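PDB 5C2I: Alr1585 protein, which probably uses a bound haem to reduce hydrogen peroxide and oxidise dyes and related substrates, as a tetrameric dye-decolourising (DyP-type) peroxidase. Local coordinates for residues V180-A192 with R365-E377. The protein carries 1 engineered substitution. Numbering follows the deposited sequence.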
loop_
_atom_site.group_PDB
_atom_site.type_symbol
_atom_site.label_atom_id
_atom_site.label_comp_id
_atom_site.label_asym_id
_atom_site.label_seq_id
_atom_site.Cartn_x
_atom_site.Cartn_y
_atom_site.Cartn_z
ATOM N N VAL A 180 -31.455 -19.648 -3.372
ATOM C CA VAL A 180 -30.966 -21.011 -3.605
ATOM C C VAL A 180 -29.463 -21.029 -3.842
ATOM O O VAL A 180 -28.829 -22.075 -3.741
ATOM C CB VAL A 180 -31.728 -21.735 -4.756
ATOM C CG1 VAL A 180 -33.213 -21.827 -4.426
ATOM C CG2 VAL A 180 -31.504 -21.064 -6.105
ATOM N N HIS A 181 -28.899 -19.879 -4.181
ATOM C CA HIS A 181 -27.473 -19.777 -4.425
ATOM C C HIS A 181 -27.022 -18.338 -4.297
ATOM O O HIS A 181 -27.789 -17.415 -4.638
ATOM C CB HIS A 181 -27.132 -20.325 -5.808
ATOM C CG HIS A 181 -25.680 -20.444 -6.041
ATOM N ND1 HIS A 181 -24.884 -21.259 -5.271
ATOM C CD2 HIS A 181 -24.849 -19.767 -6.863
ATOM C CE1 HIS A 181 -23.627 -21.138 -5.669
ATOM N NE2 HIS A 181 -23.581 -20.236 -6.628
ATOM N N ARG A 182 -25.791 -18.147 -3.806
ATOM C CA ARG A 182 -25.167 -16.823 -3.747
ATOM C C ARG A 182 -23.736 -16.884 -4.274
ATOM O O ARG A 182 -22.987 -17.819 -3.965
ATOM C CB ARG A 182 -25.183 -16.271 -2.322
ATOM C CG ARG A 182 -24.458 -14.948 -2.135
ATOM C CD ARG A 182 -24.609 -14.354 -0.732
ATOM N NE ARG A 182 -23.704 -13.225 -0.516
ATOM C CZ ARG A 182 -23.887 -12.234 0.330
ATOM N NH1 ARG A 182 -24.991 -12.132 1.065
ATOM N NH2 ARG A 182 -22.950 -11.302 0.418
ATOM N N GLU A 183 -23.352 -15.837 -4.999
ATOM C CA GLU A 183 -21.958 -15.545 -5.274
ATOM C C GLU A 183 -21.608 -14.124 -4.813
ATOM O O GLU A 183 -22.466 -13.217 -4.794
ATOM C CB GLU A 183 -21.646 -15.700 -6.760
ATOM C CG GLU A 183 -21.863 -17.109 -7.341
ATOM C CD GLU A 183 -20.838 -18.137 -6.898
ATOM O OE1 GLU A 183 -19.754 -17.787 -6.364
ATOM O OE2 GLU A 183 -21.135 -19.351 -7.097
ATOM N N ASP A 184 -20.326 -13.943 -4.479
ATOM C CA ASP A 184 -19.751 -12.646 -4.184
ATOM C C ASP A 184 -18.601 -12.442 -5.171
ATOM O O ASP A 184 -17.499 -12.934 -4.963
ATOM C CB ASP A 184 -19.232 -12.602 -2.748
ATOM C CG ASP A 184 -20.357 -12.476 -1.730
ATOM O OD1 ASP A 184 -20.988 -13.518 -1.367
ATOM O OD2 ASP A 184 -20.642 -11.320 -1.336
ATOM N N GLY A 185 -18.911 -11.761 -6.260
ATOM C CA GLY A 185 -17.968 -11.507 -7.330
ATOM C C GLY A 185 -17.028 -10.379 -7.004
ATOM O O GLY A 185 -17.344 -9.460 -6.240
ATOM N N PHE A 186 -15.833 -10.464 -7.568
ATOM C CA PHE A 186 -14.823 -9.436 -7.382
ATOM C C PHE A 186 -13.953 -9.316 -8.627
ATOM O O PHE A 186 -13.984 -10.181 -9.514
ATOM C CB PHE A 186 -13.964 -9.723 -6.146
ATOM C CG PHE A 186 -13.206 -11.013 -6.215
ATOM C CD1 PHE A 186 -11.925 -11.050 -6.766
ATOM C CD2 PHE A 186 -13.759 -12.165 -5.760
ATOM C CE1 PHE A 186 -11.228 -12.251 -6.830
ATOM C CE2 PHE A 186 -13.062 -13.373 -5.817
ATOM C CZ PHE A 186 -11.799 -13.402 -6.358
ATOM N N ILE A 187 -13.149 -8.267 -8.661
ATOM C CA ILE A 187 -12.268 -7.994 -9.792
ATOM C C ILE A 187 -10.866 -8.346 -9.398
ATOM O O ILE A 187 -10.296 -7.796 -8.454
ATOM C CB ILE A 187 -12.316 -6.497 -10.206
ATOM C CG1 ILE A 187 -13.738 -6.049 -10.518
ATOM C CG2 ILE A 187 -11.399 -6.211 -11.390
ATOM C CD1 ILE A 187 -14.456 -6.756 -11.633
ATOM N N LEU A 188 -10.317 -9.322 -10.086
ATOM C CA LEU A 188 -8.952 -9.723 -9.954
ATOM C C LEU A 188 -8.044 -8.830 -10.792
ATOM O O LEU A 188 -8.395 -8.484 -11.899
ATOM C CB LEU A 188 -8.873 -11.174 -10.412
ATOM C CG LEU A 188 -7.710 -12.040 -10.052
ATOM C CD1 LEU A 188 -7.639 -12.239 -8.547
ATOM C CD2 LEU A 188 -7.923 -13.387 -10.738
ATOM N N ARG A 189 -6.932 -8.416 -10.199
ATOM C CA ARG A 189 -5.935 -7.568 -10.859
ATOM C C ARG A 189 -4.543 -8.119 -10.709
ATOM O O ARG A 189 -4.233 -8.805 -9.748
ATOM C CB ARG A 189 -5.935 -6.158 -10.304
ATOM C CG ARG A 189 -7.180 -5.411 -10.676
ATOM C CD ARG A 189 -7.173 -4.030 -10.059
ATOM N NE ARG A 189 -8.525 -3.504 -10.112
ATOM C CZ ARG A 189 -9.052 -2.825 -11.110
ATOM N NH1 ARG A 189 -8.329 -2.504 -12.179
ATOM N NH2 ARG A 189 -10.311 -2.424 -10.993
ATOM N N ASN A 190 -3.709 -7.858 -11.700
ATOM C CA ASN A 190 -2.313 -8.246 -11.623
ATOM C C ASN A 190 -1.522 -7.101 -10.990
ATOM O O ASN A 190 -2.076 -6.042 -10.691
ATOM C CB ASN A 190 -1.759 -8.659 -12.994
ATOM C CG ASN A 190 -1.766 -7.519 -14.007
ATOM O OD1 ASN A 190 -1.881 -6.338 -13.665
ATOM N ND2 ASN A 190 -1.654 -7.891 -15.281
ATOM N N GLN A 191 -0.239 -7.305 -10.801
ATOM C CA GLN A 191 0.562 -6.283 -10.114
ATOM C C GLN A 191 0.638 -4.962 -10.893
ATOM O O GLN A 191 0.795 -3.918 -10.302
ATOM C CB GLN A 191 1.945 -6.827 -9.716
ATOM C CG GLN A 191 3.117 -6.176 -10.418
ATOM C CD GLN A 191 4.456 -6.792 -10.037
ATOM O OE1 GLN A 191 4.554 -7.528 -9.052
ATOM N NE2 GLN A 191 5.496 -6.504 -10.825
ATOM N N ALA A 192 0.484 -4.999 -12.216
ATOM C CA ALA A 192 0.389 -3.760 -13.004
ATOM C C ALA A 192 -0.952 -3.049 -12.887
ATOM O O ALA A 192 -1.132 -2.018 -13.500
ATOM C CB ALA A 192 0.706 -4.053 -14.480
ATOM N N ARG A 365 -19.768 -9.310 -19.321
ATOM C CA ARG A 365 -19.846 -8.600 -18.040
ATOM C C ARG A 365 -19.433 -9.513 -16.902
ATOM O O ARG A 365 -20.124 -9.593 -15.877
ATOM C CB ARG A 365 -21.275 -8.054 -17.824
ATOM C CG ARG A 365 -21.806 -7.150 -18.930
ATOM C CD ARG A 365 -21.177 -5.766 -18.889
ATOM N NE ARG A 365 -21.647 -4.905 -19.986
ATOM C CZ ARG A 365 -20.879 -4.324 -20.901
ATOM N NH1 ARG A 365 -19.593 -4.610 -20.969
ATOM N NH2 ARG A 365 -21.399 -3.513 -21.822
ATOM N N ALA A 366 -18.353 -10.265 -17.145
ATOM C CA ALA A 366 -17.925 -11.316 -16.228
ATOM C C ALA A 366 -17.182 -10.753 -15.026
ATOM O O ALA A 366 -16.644 -9.616 -15.065
ATOM C CB ALA A 366 -17.067 -12.337 -16.958
ATOM N N VAL A 367 -17.130 -11.539 -13.956
ATOM C CA VAL A 367 -16.370 -11.181 -12.751
ATOM C C VAL A 367 -15.776 -12.459 -12.201
ATOM O O VAL A 367 -16.189 -13.565 -12.599
ATOM C CB VAL A 367 -17.208 -10.497 -11.660
ATOM C CG1 VAL A 367 -17.715 -9.148 -12.133
ATOM C CG2 VAL A 367 -18.379 -11.357 -11.254
ATOM N N SER A 368 -14.865 -12.329 -11.260
ATOM C CA SER A 368 -14.195 -13.516 -10.715
ATOM C C SER A 368 -14.840 -14.005 -9.412
ATOM O O SER A 368 -15.479 -13.249 -8.701
ATOM C CB SER A 368 -12.717 -13.178 -10.485
ATOM O OG SER A 368 -12.080 -13.127 -11.759
ATOM N N TYR A 369 -14.612 -15.274 -9.116
ATOM C CA TYR A 369 -14.911 -15.864 -7.800
ATOM C C TYR A 369 -13.758 -16.707 -7.285
ATOM O O TYR A 369 -12.852 -17.104 -8.030
ATOM C CB TYR A 369 -16.166 -16.731 -7.861
ATOM C CG TYR A 369 -16.024 -18.087 -8.515
ATOM C CD1 TYR A 369 -16.218 -18.258 -9.887
ATOM C CD2 TYR A 369 -15.759 -19.227 -7.749
ATOM C CE1 TYR A 369 -16.122 -19.514 -10.467
ATOM C CE2 TYR A 369 -15.639 -20.484 -8.318
ATOM C CZ TYR A 369 -15.803 -20.619 -9.684
ATOM O OH TYR A 369 -15.735 -21.859 -10.249
ATOM N N GLY A 370 -13.778 -16.965 -5.985
ATOM C CA GLY A 370 -12.788 -17.795 -5.347
ATOM C C GLY A 370 -11.549 -17.033 -4.911
ATOM O O GLY A 370 -11.653 -15.968 -4.376
ATOM N N GLU A 371 -10.373 -17.619 -5.130
ATOM C CA GLU A 371 -9.096 -17.087 -4.664
ATOM C C GLU A 371 -8.865 -15.679 -5.194
ATOM O O GLU A 371 -8.968 -15.455 -6.409
ATOM C CB GLU A 371 -7.954 -17.991 -5.182
ATOM C CG GLU A 371 -6.574 -17.487 -4.818
ATOM C CD GLU A 371 -6.434 -17.380 -3.322
ATOM O OE1 GLU A 371 -6.432 -18.462 -2.698
ATOM O OE2 GLU A 371 -6.427 -16.226 -2.778
ATOM N N ASN A 372 -8.598 -14.722 -4.312
ATOM C CA ASN A 372 -8.386 -13.350 -4.740
ATOM C C ASN A 372 -6.919 -12.915 -4.861
ATOM O O ASN A 372 -6.623 -11.821 -5.363
ATOM C CB ASN A 372 -9.193 -12.384 -3.855
ATOM C CG ASN A 372 -8.563 -12.110 -2.506
ATOM O OD1 ASN A 372 -8.186 -10.988 -2.261
ATOM N ND2 ASN A 372 -8.508 -13.078 -1.622
ATOM N N ASN A 373 -6.006 -13.754 -4.387
ATOM C CA ASN A 373 -4.582 -13.541 -4.625
ATOM C C ASN A 373 -4.168 -14.185 -5.958
ATOM O O ASN A 373 -4.064 -15.400 -6.054
ATOM C CB ASN A 373 -3.790 -14.121 -3.471
ATOM C CG ASN A 373 -2.314 -13.929 -3.628
ATOM O OD1 ASN A 373 -1.817 -13.612 -4.709
ATOM N ND2 ASN A 373 -1.585 -14.144 -2.532
ATOM N N PRO A 374 -3.867 -13.361 -6.976
ATOM C CA PRO A 374 -3.596 -13.922 -8.299
ATOM C C PRO A 374 -2.264 -14.674 -8.435
ATOM O O PRO A 374 -2.038 -15.300 -9.459
ATOM C CB PRO A 374 -3.598 -12.678 -9.205
ATOM C CG PRO A 374 -3.143 -11.587 -8.321
ATOM C CD PRO A 374 -3.734 -11.887 -6.961
ATOM N N SER A 375 -1.406 -14.630 -7.410
ATOM C CA SER A 375 -0.166 -15.414 -7.441
ATOM C C SER A 375 -0.410 -16.876 -7.096
ATOM O O SER A 375 0.461 -17.717 -7.330
ATOM C CB SER A 375 0.859 -14.830 -6.474
ATOM O OG SER A 375 0.397 -15.046 -5.151
ATOM N N LYS A 376 -1.568 -17.190 -6.508
ATOM C CA LYS A 376 -1.845 -18.559 -6.069
ATOM C C LYS A 376 -2.368 -19.391 -7.222
ATOM O O LYS A 376 -2.726 -18.849 -8.237
ATOM C CB LYS A 376 -2.805 -18.590 -4.903
ATOM C CG LYS A 376 -2.188 -18.037 -3.632
ATOM C CD LYS A 376 -3.220 -18.106 -2.526
ATOM C CE LYS A 376 -2.770 -17.429 -1.237
ATOM N NZ LYS A 376 -2.297 -18.439 -0.268
ATOM N N GLU A 377 -2.384 -20.704 -7.045
ATOM C CA GLU A 377 -2.752 -21.624 -8.118
ATOM C C GLU A 377 -3.801 -22.614 -7.634
ATOM O O GLU A 377 -3.514 -23.775 -7.433
ATOM C CB GLU A 377 -1.486 -22.311 -8.671
ATOM C CG GLU A 377 -0.598 -21.286 -9.406
ATOM C CD GLU A 377 0.611 -21.892 -10.119
ATOM O OE1 GLU A 377 0.849 -23.125 -10.004
ATOM O OE2 GLU A 377 1.311 -21.092 -10.776
#
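Phe-186 and Ser-368 form a single antiparallel hydrogen-bonded bridge, the short strands 180-186 and 367-369 running at 122° to each other with axes 4.6 Å apart at their closest. The pair illustrates how the two ferredoxin-like halves of a DyP-type peroxidase can be stitched together: each strand belongs to a different antiparallel sheet, and two backbone bonds join them where they cross. Phe-186 N gives to Ser-368 O at 3.0 Å, and Ser-368 N returns the bond to Phe-186 O at 2.9 Å. Beside this bridge, Gly-185 lays its CA against Ser-368 O in a CH...O contact of 3.3 Å; a side chain there would run into Val-367 CG2. Although its first bond leads away from the partner segment, the benzyl group of Phe-186 is folded back by chi1 of 61°, with CG lodged between the backbone N and the carbonyl carbon, so that the ring lies against 368-372. One face carries Ser-368 O, while the rim turns to the carbonyls of Gly-370 and Glu-371, with CZ 3.2 Å from Gly-370 O; the amide of Asn-372 stands almost perpendicular to the ring. Val-160 of the second subunit packs on this phenyl group too, placing it at the subunit interface. Replacing Phe-186 with alanine removes the ring, which would probably leave a gap beside the carbonyls of Gly-370 and Glu-371 and strip Asn-372 CB of its aromatic neighbour. Further along, Leu-188 CD1 lies 4.1 Å from Pro-374 CB and 3.4 Å from Asn-372 O, and Ile-187 CD1 meets Val-367 CG1 crosswise. Beyond Leu-188, the proline ring closes the contact by setting its CG 3.3 Å from Arg-189 O.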